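PDB 3ER6: putative transcriptional regulator protein from Vibrio parahaemolyticus, which is of unknown biological role but, as a likely AraC-type regulator represented here by its DJ-1/PfpI-like part, probably controls transcription by sequence-specific DNA binding. Local coordinates for residues S26-L31 against F43-V48; D99-L104 against A124-Q129; S109-I114 against F119-A124; E178-E181 against H187-N190. The protein carries 1 engineered substitution. All blocks are in the same frame, centred on the assembly; numbering follows the deposited sequence.

Contact 1 (S26-L31 against F43-V48); sequences SSLEIL and FMTHVV
Thr45 OG1 is hydrogen-bonded to Glu32 OE2, contributed by helix 22-37 one turn on from Leu28, and the same hydroxyl oxygen has Leu28 CD1 beside it at 4.1 Å. Thr45 CB meets the other branch of that leucine, CD2, also at 4.1 Å, as the two side chains run by one another, pointing opposite ways. With CG beside the backbone N (chi1 -63°), Leu28 sends both methyls to the strand. Its tightest touch is CD1 on Val47 CG2, 3.5 Å, made where the two side chains meet at a slant. At the other end of the contact Phe43 CZ comes obliquely to Leu31 CB, 3.9 Å away, and Leu31 goes on to Val180 of helix 173-184. Val11 of the neighbouring strand touches both Leu28 and Phe43. Segments 26-31 and 43-48 run antiparallel (174°) with their axes 10.2 Å apart. Strand 43-48 is the outermost strand on its side within this chain, and Val47 makes backbone hydrogen bonds to the second subunit. This is the helix packing against the second strand of the beta-alpha-beta crossover 9-14, 22-37, 43-48, part of the alpha/beta sandwich of the DJ-1/PfpI family.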
loop_
_atom_site.group_PDB
_atom_site.type_symbol
_atom_site.label_atom_id
_atom_site.label_comp_id
_atom_site.label_asym_id
_atom_site.label_seq_id
_atom_site.Cartn_x
_atom_site.Cartn_y
_atom_site.Cartn_z
ATOM N N SER A 26 3.082 0.727 2.326
ATOM C CA SER A 26 3.434 -0.615 1.829
ATOM C C SER A 26 4.970 -0.774 1.734
ATOM O O SER A 26 5.486 -1.853 2.008
ATOM C CB SER A 26 2.757 -0.924 0.481
ATOM O OG SER A 26 3.207 -0.032 -0.516
ATOM N N SER A 27 5.679 0.298 1.384
ATOM C CA SER A 27 7.119 0.231 1.236
ATOM C C SER A 27 7.735 -0.060 2.590
ATOM O O SER A 27 8.631 -0.868 2.664
ATOM C CB SER A 27 7.733 1.513 0.647
ATOM O OG SER A 27 7.172 1.795 -0.639
ATOM N N LEU A 28 7.252 0.595 3.652
ATOM C CA LEU A 28 7.762 0.289 4.981
ATOM C C LEU A 28 7.398 -1.116 5.444
ATOM O O LEU A 28 8.193 -1.777 6.138
ATOM C CB LEU A 28 7.263 1.320 6.023
ATOM C CG LEU A 28 7.734 2.768 5.774
ATOM C CD1 LEU A 28 7.307 3.705 6.905
ATOM C CD2 LEU A 28 9.276 2.876 5.473
ATOM N N GLU A 29 6.184 -1.558 5.147
ATOM C CA GLU A 29 5.825 -2.927 5.513
ATOM C C GLU A 29 6.782 -3.877 4.847
ATOM O O GLU A 29 7.185 -4.855 5.467
ATOM C CB GLU A 29 4.394 -3.215 5.013
ATOM C CG GLU A 29 3.375 -2.459 5.935
ATOM C CD GLU A 29 1.870 -2.583 5.531
ATOM O OE1 GLU A 29 1.550 -3.347 4.634
ATOM O OE2 GLU A 29 1.057 -1.871 6.151
ATOM N N ILE A 30 7.131 -3.640 3.568
ATOM C CA ILE A 30 8.036 -4.581 2.882
ATOM C C ILE A 30 9.428 -4.472 3.508
ATOM O O ILE A 30 10.042 -5.463 3.836
ATOM C CB ILE A 30 8.125 -4.309 1.318
ATOM C CG1 ILE A 30 6.766 -4.592 0.647
ATOM C CG2 ILE A 30 9.298 -5.176 0.605
ATOM C CD1 ILE A 30 6.618 -4.012 -0.753
ATOM N N LEU A 31 9.973 -3.261 3.590
ATOM C CA LEU A 31 11.288 -3.113 4.218
ATOM C C LEU A 31 11.409 -3.727 5.625
ATOM O O LEU A 31 12.429 -4.421 5.913
ATOM C CB LEU A 31 11.736 -1.649 4.201
ATOM C CG LEU A 31 11.932 -1.101 2.752
ATOM C CD1 LEU A 31 12.308 0.378 2.870
ATOM C CD2 LEU A 31 12.940 -1.907 1.829
ATOM N N PHE A 43 16.990 -1.727 12.739
ATOM C CA PHE A 43 16.338 -1.119 11.585
ATOM C C PHE A 43 15.276 -0.177 12.139
ATOM O O PHE A 43 14.426 -0.612 12.936
ATOM C CB PHE A 43 15.703 -2.217 10.719
ATOM C CG PHE A 43 15.282 -1.744 9.335
ATOM C CD1 PHE A 43 16.235 -1.494 8.348
ATOM C CD2 PHE A 43 13.954 -1.569 9.029
ATOM C CE1 PHE A 43 15.865 -1.071 7.049
ATOM C CE2 PHE A 43 13.562 -1.154 7.745
ATOM C CZ PHE A 43 14.530 -0.878 6.763
ATOM N N MET A 44 15.364 1.110 11.793
ATOM C CA MET A 44 14.403 2.087 12.289
ATOM C C MET A 44 13.787 2.883 11.160
ATOM O O MET A 44 14.497 3.407 10.282
ATOM C CB MET A 44 14.948 3.018 13.389
ATOM C CG MET A 44 16.457 3.200 13.505
ATOM S SD MET A 44 16.980 3.949 15.129
ATOM C CE MET A 44 15.603 3.327 16.111
ATOM N N THR A 45 12.465 2.949 11.151
ATOM C CA THR A 45 11.765 3.724 10.110
ATOM C C THR A 45 10.906 4.848 10.703
ATOM O O THR A 45 10.450 4.756 11.865
ATOM C CB THR A 45 10.883 2.816 9.207
ATOM O OG1 THR A 45 9.745 2.392 9.947
ATOM C CG2 THR A 45 11.672 1.548 8.742
ATOM N N HIS A 46 10.708 5.921 9.939
ATOM C CA HIS A 46 9.922 7.064 10.427
ATOM C C HIS A 46 9.112 7.645 9.303
ATOM O O HIS A 46 9.684 8.012 8.284
ATOM C CB HIS A 46 10.836 8.192 11.002
ATOM C CG HIS A 46 11.892 7.696 11.947
ATOM N ND1 HIS A 46 11.721 7.706 13.310
ATOM C CD2 HIS A 46 13.120 7.156 11.720
ATOM C CE1 HIS A 46 12.793 7.202 13.893
ATOM N NE2 HIS A 46 13.665 6.868 12.951
ATOM N N VAL A 47 7.795 7.717 9.473
ATOM C CA VAL A 47 6.985 8.540 8.578
ATOM C C VAL A 47 7.018 10.005 9.012
ATOM O O VAL A 47 6.808 10.320 10.193
ATOM C CB VAL A 47 5.522 8.014 8.509
ATOM C CG1 VAL A 47 4.625 8.974 7.776
ATOM C CG2 VAL A 47 5.508 6.576 7.840
ATOM N N VAL A 48 7.262 10.888 8.065
ATOM C CA VAL A 48 7.202 12.349 8.272
ATOM C C VAL A 48 6.327 13.019 7.221
ATOM O O VAL A 48 6.145 12.481 6.119
ATOM C CB VAL A 48 8.613 13.034 8.257
ATOM C CG1 VAL A 48 9.433 12.515 9.449
ATOM C CG2 VAL A 48 9.318 12.807 6.896
#

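Contact 2 (D99-L104 against A124-Q129); sequences DWIREL and AGLLQQ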
loop_
_atom_site.group_PDB
_atom_site.type_symbol
_atom_site.label_atom_id
_atom_site.label_comp_id
_atom_site.label_asym_id
_atom_site.label_seq_id
_atom_site.Cartn_x
_atom_site.Cartn_y
_atom_site.Cartn_z
ATOM N N ASP A 99 15.309 21.865 0.072
ATOM C CA ASP A 99 16.690 22.011 0.492
ATOM C C ASP A 99 17.106 20.768 1.252
ATOM O O ASP A 99 18.187 20.272 1.081
ATOM C CB ASP A 99 16.906 23.250 1.396
ATOM C CG ASP A 99 16.700 24.580 0.646
ATOM O OD1 ASP A 99 16.775 24.577 -0.600
ATOM O OD2 ASP A 99 16.436 25.624 1.309
ATOM N N TRP A 100 16.216 20.253 2.107
ATOM C CA TRP A 100 16.519 19.074 2.915
ATOM C C TRP A 100 16.773 17.797 2.047
ATOM O O TRP A 100 17.737 17.086 2.246
ATOM C CB TRP A 100 15.349 18.898 3.901
ATOM C CG TRP A 100 15.402 17.713 4.800
ATOM C CD1 TRP A 100 16.218 17.533 5.892
ATOM C CD2 TRP A 100 14.489 16.611 4.783
ATOM N NE1 TRP A 100 15.902 16.351 6.518
ATOM C CE2 TRP A 100 14.854 15.756 5.848
ATOM C CE3 TRP A 100 13.460 16.226 3.919
ATOM C CZ2 TRP A 100 14.211 14.545 6.090
ATOM C CZ3 TRP A 100 12.779 15.010 4.168
ATOM C CH2 TRP A 100 13.175 14.177 5.259
ATOM N N ILE A 101 15.965 17.588 1.018
ATOM C CA ILE A 101 16.144 16.473 0.080
ATOM C C ILE A 101 17.450 16.631 -0.700
ATOM O O ILE A 101 18.228 15.671 -0.884
ATOM C CB ILE A 101 14.939 16.442 -0.878
ATOM C CG1 ILE A 101 13.658 16.055 -0.095
ATOM C CG2 ILE A 101 15.201 15.502 -2.116
ATOM C CD1 ILE A 101 12.333 16.304 -0.885
ATOM N N ARG A 102 17.666 17.857 -1.170
ATOM C CA ARG A 102 18.892 18.158 -1.930
ATOM C C ARG A 102 20.088 17.802 -1.058
ATOM O O ARG A 102 21.021 17.112 -1.500
ATOM C CB ARG A 102 18.903 19.626 -2.351
ATOM C CG ARG A 102 20.184 20.115 -2.975
ATOM C CD ARG A 102 20.102 21.655 -3.176
ATOM N NE ARG A 102 21.398 22.174 -3.626
ATOM C CZ ARG A 102 21.793 22.228 -4.899
ATOM N NH1 ARG A 102 20.983 21.840 -5.846
ATOM N NH2 ARG A 102 22.987 22.707 -5.202
ATOM N N GLU A 103 20.067 18.236 0.203
ATOM C CA GLU A 103 21.235 18.011 1.046
ATOM C C GLU A 103 21.444 16.566 1.366
ATOM O O GLU A 103 22.584 16.077 1.369
ATOM C CB GLU A 103 21.166 18.802 2.369
ATOM C CG GLU A 103 21.078 20.325 2.170
ATOM C CD GLU A 103 20.756 21.084 3.503
ATOM O OE1 GLU A 103 19.932 22.025 3.453
ATOM O OE2 GLU A 103 21.299 20.737 4.593
ATOM N N LEU A 104 20.371 15.880 1.737
ATOM C CA LEU A 104 20.489 14.464 2.046
ATOM C C LEU A 104 21.099 13.736 0.841
ATOM O O LEU A 104 21.972 12.867 0.994
ATOM C CB LEU A 104 19.129 13.835 2.414
ATOM C CG LEU A 104 18.516 14.139 3.786
ATOM C CD1 LEU A 104 17.008 13.599 3.817
ATOM C CD2 LEU A 104 19.370 13.619 4.971
ATOM N N ALA A 124 14.132 18.676 -8.164
ATOM C CA ALA A 124 15.279 18.902 -7.347
ATOM C C ALA A 124 16.607 18.648 -8.101
ATOM O O ALA A 124 17.616 18.909 -7.550
ATOM C CB ALA A 124 15.218 18.058 -6.086
ATOM N N GLY A 125 16.578 18.158 -9.343
ATOM C CA GLY A 125 17.809 17.911 -10.083
ATOM C C GLY A 125 18.649 16.739 -9.614
ATOM O O GLY A 125 19.838 16.665 -9.940
ATOM N N LEU A 126 18.051 15.789 -8.887
ATOM C CA LEU A 126 18.837 14.658 -8.340
ATOM C C LEU A 126 19.336 13.640 -9.376
ATOM O O LEU A 126 20.276 12.892 -9.107
ATOM C CB LEU A 126 18.061 13.882 -7.271
ATOM C CG LEU A 126 17.426 14.744 -6.160
ATOM C CD1 LEU A 126 16.863 13.785 -5.049
ATOM C CD2 LEU A 126 18.433 15.793 -5.543
ATOM N N LEU A 127 18.677 13.590 -10.517
ATOM C CA LEU A 127 19.025 12.644 -11.560
ATOM C C LEU A 127 20.280 13.112 -12.298
ATOM O O LEU A 127 20.254 14.143 -12.964
ATOM C CB LEU A 127 17.834 12.466 -12.486
ATOM C CG LEU A 127 16.647 11.756 -11.776
ATOM C CD1 LEU A 127 15.356 11.958 -12.626
ATOM C CD2 LEU A 127 16.919 10.233 -11.502
ATOM N N GLN A 128 21.373 12.369 -12.156
ATOM C CA GLN A 128 22.647 12.729 -12.788
ATOM C C GLN A 128 22.577 12.630 -14.320
ATOM O O GLN A 128 23.201 13.416 -15.026
ATOM C CB GLN A 128 23.752 11.867 -12.225
ATOM C CG GLN A 128 25.115 12.008 -12.954
ATOM C CD GLN A 128 25.829 13.380 -12.760
ATOM O OE1 GLN A 128 26.881 13.482 -12.092
ATOM N NE2 GLN A 128 25.267 14.415 -13.358
ATOM N N GLN A 129 21.785 11.687 -14.825
ATOM C CA GLN A 129 21.712 11.393 -16.260
ATOM C C GLN A 129 20.477 11.955 -16.938
ATOM O O GLN A 129 20.241 11.742 -18.166
ATOM C CB GLN A 129 21.733 9.888 -16.469
ATOM C CG GLN A 129 23.037 9.230 -16.058
ATOM C CD GLN A 129 23.235 7.903 -16.805
ATOM O OE1 GLN A 129 22.482 7.583 -17.752
ATOM N NE2 GLN A 129 24.226 7.122 -16.385
HETATM O O HOH W 1 18.391 20.909 -5.872
#
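Ile101 holds its CG2 branch anti to the backbone N, and Leu126 with chi1 -50° and an extended chi2 of -172° brings its methyls across to it. The CB of Leu126 does not itself point at helix 95-106; the approach is made by the end of the chain. Ile101 CG2 and Leu126 CD1 meet at 3.8 Å, the two side chains set roughly perpendicular, while Leu126 CD2 lies 4.3 Å from Arg102 CA and so rests on the helix backbone. Leu126 also packs on His105, one turn further along the same helix, and on Val163 of strand 163-166, while Ile101 lies on Leu78 and Ile80 of the central sheet. What turns the chain toward the helix is a Schellman motif: Gly125 leaves the helical conformation with phi 71°, a value that suits glycine, and two bonds run back into the last turn of helix 117-124. The polar link is indirect. A water accepts from Arg102 NH1 at 2.8 Å, lying in the guanidinium plane at its edge, and donates to Ala124 O at 2.7 Å, so it bridges the arginine to a carbonyl at the helix end. Arg102 is extended as far as NE to get there, on the solvent-exposed side of the helix, beside the buried Ile101-Leu126 pair; it also touches a crystal neighbour, which may influence its pose.

Contact 3 (S109-I114 against F119-A124); sequences SKIVAI and FVVAKA
The apolar packing centres on Val121, whose two methyls both face the strand. Val121 CG1 sits 3.6 Å from Ala113 CB and 3.8 Å from Ile111 CG2, bridging two residues that project from the same side of strand 110-114; Val121 CG2 adds a second touch on Ala113 CB at 3.9 Å. The small alanine lets the helix come close, with Ala113 CA and Val121 CA 6.9 Å apart. Ile111 offers only its CG2 branch to the valine: with chi1 -46° and chi2 -62° the longer branch bends away, and Ile111 also packs on His105 of helix 95-106 and on Ile80. Val121 rests on Ile80 too, so the valine spans adjacent strands of the sheet. Backbone bonds hold each partner in its own element. Within the helix, Lys123 N reaches Phe119 O at 2.9 Å, and on the strand Ile111 pairs with Asn162 and Tyr164 while Val112 pairs with Leu78. A side-chain salt bridge lies at the start of the strand, between Lys110 NZ and Glu182 OE1. Phe119 sits edge-to-face with Phe142, beyond the strand contact. The two residues between strand and helix, and the first two of the helix, include no cysteine, and a corresponding site is not established here, but the topology matches the strand-turn-helix that carries the nucleophile elbow in catalytic DJ-1/PfpI relatives.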
loop_
_atom_site.group_PDB
_atom_site.type_symbol
_atom_site.label_atom_id
_atom_site.label_comp_id
_atom_site.label_asym_id
_atom_site.label_seq_id
_atom_site.Cartn_x
_atom_site.Cartn_y
_atom_site.Cartn_z
ATOM N N SER A 109 22.704 9.889 1.042
ATOM C CA SER A 109 21.475 9.113 1.334
ATOM C C SER A 109 21.004 8.415 0.068
ATOM O O SER A 109 21.095 8.994 -1.018
ATOM C CB SER A 109 20.344 10.078 1.823
ATOM O OG SER A 109 20.665 10.544 3.137
ATOM N N LYS A 110 20.498 7.183 0.152
ATOM C CA LYS A 110 19.737 6.674 -0.994
ATOM C C LYS A 110 18.405 7.416 -1.071
ATOM O O LYS A 110 17.777 7.635 -0.023
ATOM C CB LYS A 110 19.496 5.162 -0.924
ATOM C CG LYS A 110 20.773 4.336 -0.999
ATOM C CD LYS A 110 20.421 2.840 -0.805
ATOM C CE LYS A 110 21.667 1.990 -0.804
ATOM N NZ LYS A 110 22.451 2.314 -2.011
ATOM N N ILE A 111 17.994 7.849 -2.280
ATOM C CA ILE A 111 16.743 8.590 -2.473
ATOM C C ILE A 111 15.809 7.719 -3.311
ATOM O O ILE A 111 16.071 7.395 -4.495
ATOM C CB ILE A 111 16.937 9.959 -3.185
ATOM C CG1 ILE A 111 18.112 10.781 -2.612
ATOM C CG2 ILE A 111 15.625 10.796 -3.245
ATOM C CD1 ILE A 111 17.943 11.188 -1.072
ATOM N N VAL A 112 14.681 7.339 -2.725
ATOM C CA VAL A 112 13.764 6.415 -3.404
ATOM C C VAL A 112 12.486 7.202 -3.639
ATOM O O VAL A 112 11.863 7.671 -2.675
ATOM C CB VAL A 112 13.413 5.176 -2.501
ATOM C CG1 VAL A 112 12.451 4.250 -3.279
ATOM C CG2 VAL A 112 14.692 4.397 -2.025
ATOM N N ALA A 113 12.101 7.387 -4.896
ATOM C CA ALA A 113 10.964 8.223 -5.231
ATOM C C ALA A 113 9.953 7.318 -5.906
ATOM O O ALA A 113 10.315 6.597 -6.851
ATOM C CB ALA A 113 11.370 9.373 -6.204
ATOM N N ILE A 114 8.703 7.339 -5.409
ATOM C CA ILE A 114 7.649 6.443 -5.876
ATOM C C ILE A 114 6.460 7.243 -6.369
ATOM O O ILE A 114 6.136 8.285 -5.752
ATOM C CB ILE A 114 7.257 5.406 -4.702
ATOM C CG1 ILE A 114 6.663 6.110 -3.487
ATOM C CG2 ILE A 114 8.533 4.652 -4.211
ATOM C CD1 ILE A 114 6.183 5.114 -2.382
ATOM N N PHE A 119 8.319 13.395 -9.569
ATOM C CA PHE A 119 8.296 14.789 -9.989
ATOM C C PHE A 119 9.148 15.618 -9.001
ATOM O O PHE A 119 9.767 16.622 -9.405
ATOM C CB PHE A 119 6.860 15.357 -10.013
ATOM C CG PHE A 119 6.050 14.938 -11.213
ATOM C CD1 PHE A 119 5.657 13.605 -11.390
ATOM C CD2 PHE A 119 5.664 15.892 -12.175
ATOM C CE1 PHE A 119 4.899 13.232 -12.498
ATOM C CE2 PHE A 119 4.925 15.504 -13.289
ATOM C CZ PHE A 119 4.534 14.183 -13.437
ATOM N N VAL A 120 9.136 15.251 -7.715
ATOM C CA VAL A 120 9.951 15.938 -6.705
ATOM C C VAL A 120 11.461 15.767 -6.975
ATOM O O VAL A 120 12.245 16.755 -6.996
ATOM C CB VAL A 120 9.627 15.443 -5.261
ATOM C CG1 VAL A 120 10.471 16.208 -4.232
ATOM C CG2 VAL A 120 8.112 15.605 -4.952
ATOM N N VAL A 121 11.889 14.529 -7.213
ATOM C CA VAL A 121 13.329 14.337 -7.508
ATOM C C VAL A 121 13.698 15.006 -8.890
ATOM O O VAL A 121 14.798 15.539 -9.031
ATOM C CB VAL A 121 13.778 12.841 -7.463
ATOM C CG1 VAL A 121 13.526 12.264 -6.090
ATOM C CG2 VAL A 121 13.059 12.049 -8.503
ATOM N N ALA A 122 12.781 14.996 -9.864
ATOM C CA ALA A 122 13.033 15.721 -11.145
ATOM C C ALA A 122 13.283 17.187 -10.880
ATOM O O ALA A 122 14.335 17.713 -11.266
ATOM C CB ALA A 122 11.884 15.527 -12.167
ATOM N N LYS A 123 12.330 17.835 -10.214
ATOM C CA LYS A 123 12.447 19.234 -9.845
ATOM C C LYS A 123 13.735 19.546 -9.074
ATOM O O LYS A 123 14.379 20.550 -9.320
ATOM C CB LYS A 123 11.242 19.677 -9.015
ATOM C CG LYS A 123 11.265 21.158 -8.704
ATOM C CD LYS A 123 9.917 21.572 -8.142
ATOM C CE LYS A 123 9.850 23.052 -7.892
ATOM N NZ LYS A 123 10.640 23.787 -8.958
ATOM N N ALA A 124 14.132 18.676 -8.164
ATOM C CA ALA A 124 15.279 18.902 -7.347
ATOM C C ALA A 124 16.607 18.648 -8.101
ATOM O O ALA A 124 17.616 18.909 -7.550
ATOM C CB ALA A 124 15.218 18.058 -6.086
#

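Contact 4 (E178-E181 against H187-N190); sequences EIVE and HTRN
Helices 173-184 and 186-195 follow each other with hardly a break, and at their closest here Glu181 CA and Arg189 CA are 5.0 Å apart. The corner between them is fastened on its outer side by a salt-bridge network of Glu178, Glu181 and Arg189 and on its inner side by apolar packing. Arg189 NH1 is the shared donor. Its shorter bond goes to Glu181 OE1, 2.9 Å away, with a bent N-H...O angle of 133°; the oxygen is met nearly along its C-O axis but lies 32° out of the guanidinium plane. Glu178 OE2 is met by the same nitrogen more straightly but at 3.5 Å, a weak bond made at the guanidinium edge. The two acids stand one helical turn apart, which lets a single nitrogen serve both. Glu181 stays extended beyond CG, whereas Glu178, whose CB points away from the second helix, folds back at chi2 (63°) to bring its carboxylate round. Such a pair of carboxylates would be expected to favour the charged arginine. The aliphatic part of Arg189 passes slantwise across Glu181, with Arg189 CB 3.8 Å from Glu181 CB. Underneath, Val180 and Thr188 lie athwart each other, and both also pack on Ala34 of helix 22-37, tying the corner to the domain. There Val180 CG1 touches two atoms at once, Thr188 CG2 and the backbone Arg189 N, each at 3.7 Å.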
loop_
_atom_site.group_PDB
_atom_site.type_symbol
_atom_site.label_atom_id
_atom_site.label_comp_id
_atom_site.label_asym_id
_atom_site.label_seq_id
_atom_site.Cartn_x
_atom_site.Cartn_y
_atom_site.Cartn_z
ATOM N N GLU A 178 15.643 -4.490 -4.534
ATOM C CA GLU A 178 16.988 -4.075 -4.813
ATOM C C GLU A 178 17.640 -3.543 -3.557
ATOM O O GLU A 178 18.716 -3.986 -3.203
ATOM C CB GLU A 178 16.997 -3.025 -5.920
ATOM C CG GLU A 178 18.382 -2.790 -6.471
ATOM C CD GLU A 178 18.979 -4.047 -7.139
ATOM O OE1 GLU A 178 20.187 -4.237 -6.932
ATOM O OE2 GLU A 178 18.260 -4.833 -7.834
ATOM N N ILE A 179 16.958 -2.646 -2.859
ATOM C CA ILE A 179 17.467 -2.067 -1.633
ATOM C C ILE A 179 17.634 -3.177 -0.586
ATOM O O ILE A 179 18.676 -3.243 0.110
ATOM C CB ILE A 179 16.482 -0.992 -1.119
ATOM C CG1 ILE A 179 16.464 0.242 -2.037
ATOM C CG2 ILE A 179 16.746 -0.624 0.330
ATOM C CD1 ILE A 179 17.734 0.806 -2.157
ATOM N N VAL A 180 16.638 -4.081 -0.491
ATOM C CA VAL A 180 16.793 -5.243 0.394
ATOM C C VAL A 180 18.058 -6.038 0.073
ATOM O O VAL A 180 18.783 -6.386 0.979
ATOM C CB VAL A 180 15.556 -6.194 0.386
ATOM C CG1 VAL A 180 15.853 -7.500 1.200
ATOM C CG2 VAL A 180 14.407 -5.459 1.004
ATOM N N GLU A 181 18.335 -6.320 -1.207
ATOM C CA GLU A 181 19.520 -7.118 -1.504
ATOM C C GLU A 181 20.807 -6.363 -1.105
ATOM O O GLU A 181 21.711 -6.929 -0.519
ATOM C CB GLU A 181 19.541 -7.527 -2.981
ATOM C CG GLU A 181 20.737 -8.343 -3.278
ATOM C CD GLU A 181 20.712 -8.919 -4.672
ATOM O OE1 GLU A 181 19.643 -8.901 -5.324
ATOM O OE2 GLU A 181 21.781 -9.387 -5.093
ATOM N N HIS A 187 19.559 -13.939 -0.077
ATOM C CA HIS A 187 18.555 -14.828 0.477
ATOM C C HIS A 187 17.399 -13.996 1.031
ATOM O O HIS A 187 16.228 -14.341 0.850
ATOM C CB HIS A 187 19.197 -15.677 1.620
ATOM C CG HIS A 187 19.790 -16.971 1.143
ATOM N ND1 HIS A 187 19.217 -17.723 0.141
ATOM C CD2 HIS A 187 20.929 -17.619 1.500
ATOM C CE1 HIS A 187 19.976 -18.774 -0.108
ATOM N NE2 HIS A 187 21.001 -18.755 0.729
ATOM N N THR A 188 17.738 -12.945 1.781
ATOM C CA THR A 188 16.700 -11.999 2.298
ATOM C C THR A 188 15.859 -11.397 1.156
ATOM O O THR A 188 14.617 -11.328 1.233
ATOM C CB THR A 188 17.352 -10.914 3.180
ATOM O OG1 THR A 188 18.137 -11.549 4.213
ATOM C CG2 THR A 188 16.301 -9.967 3.896
ATOM N N ARG A 189 16.524 -10.976 0.081
ATOM C CA ARG A 189 15.811 -10.493 -1.078
ATOM C C ARG A 189 14.912 -11.595 -1.607
ATOM O O ARG A 189 13.749 -11.349 -1.977
ATOM C CB ARG A 189 16.780 -10.016 -2.167
ATOM C CG ARG A 189 16.058 -9.474 -3.414
ATOM C CD ARG A 189 16.576 -10.126 -4.734
ATOM N NE ARG A 189 15.856 -9.582 -5.896
ATOM C CZ ARG A 189 16.143 -8.417 -6.520
ATOM N NH1 ARG A 189 17.164 -7.665 -6.159
ATOM N NH2 ARG A 189 15.400 -8.012 -7.542
ATOM N N ASN A 190 15.419 -12.812 -1.680
ATOM C CA ASN A 190 14.608 -13.894 -2.313
ATOM C C ASN A 190 13.431 -14.206 -1.405
ATOM O O ASN A 190 12.351 -14.472 -1.907
ATOM C CB ASN A 190 15.434 -15.183 -2.567
ATOM C CG ASN A 190 16.466 -15.020 -3.669
ATOM O OD1 ASN A 190 16.433 -14.038 -4.423
ATOM N ND2 ASN A 190 17.433 -15.934 -3.719
#

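How the contacts relate
Contacts 2 and 3 form one continuous core, their centres 7 Å apart: they share Ala124, Leu126 CD1 packs on Ile111 CG2 at 3.7 Å, and Leu126 N probably bonds to Val121 O at 3.3 Å. Contact 1 lies on the opposite side of the chain's centre from contact 2, about 21 Å between centres, but reaches the same sheet as contact 3. Contact 4 joins this framework at two points, through Leu31 CD2 on Val180 CG2 (3.9 Å) to contact 1 and through Lys110 CD on Ile179 CD1 (3.6 Å) to contact 3. Helices therefore cover both faces of the central sheet, and the second subunit comes within reach of contact 1 but touches none of the others.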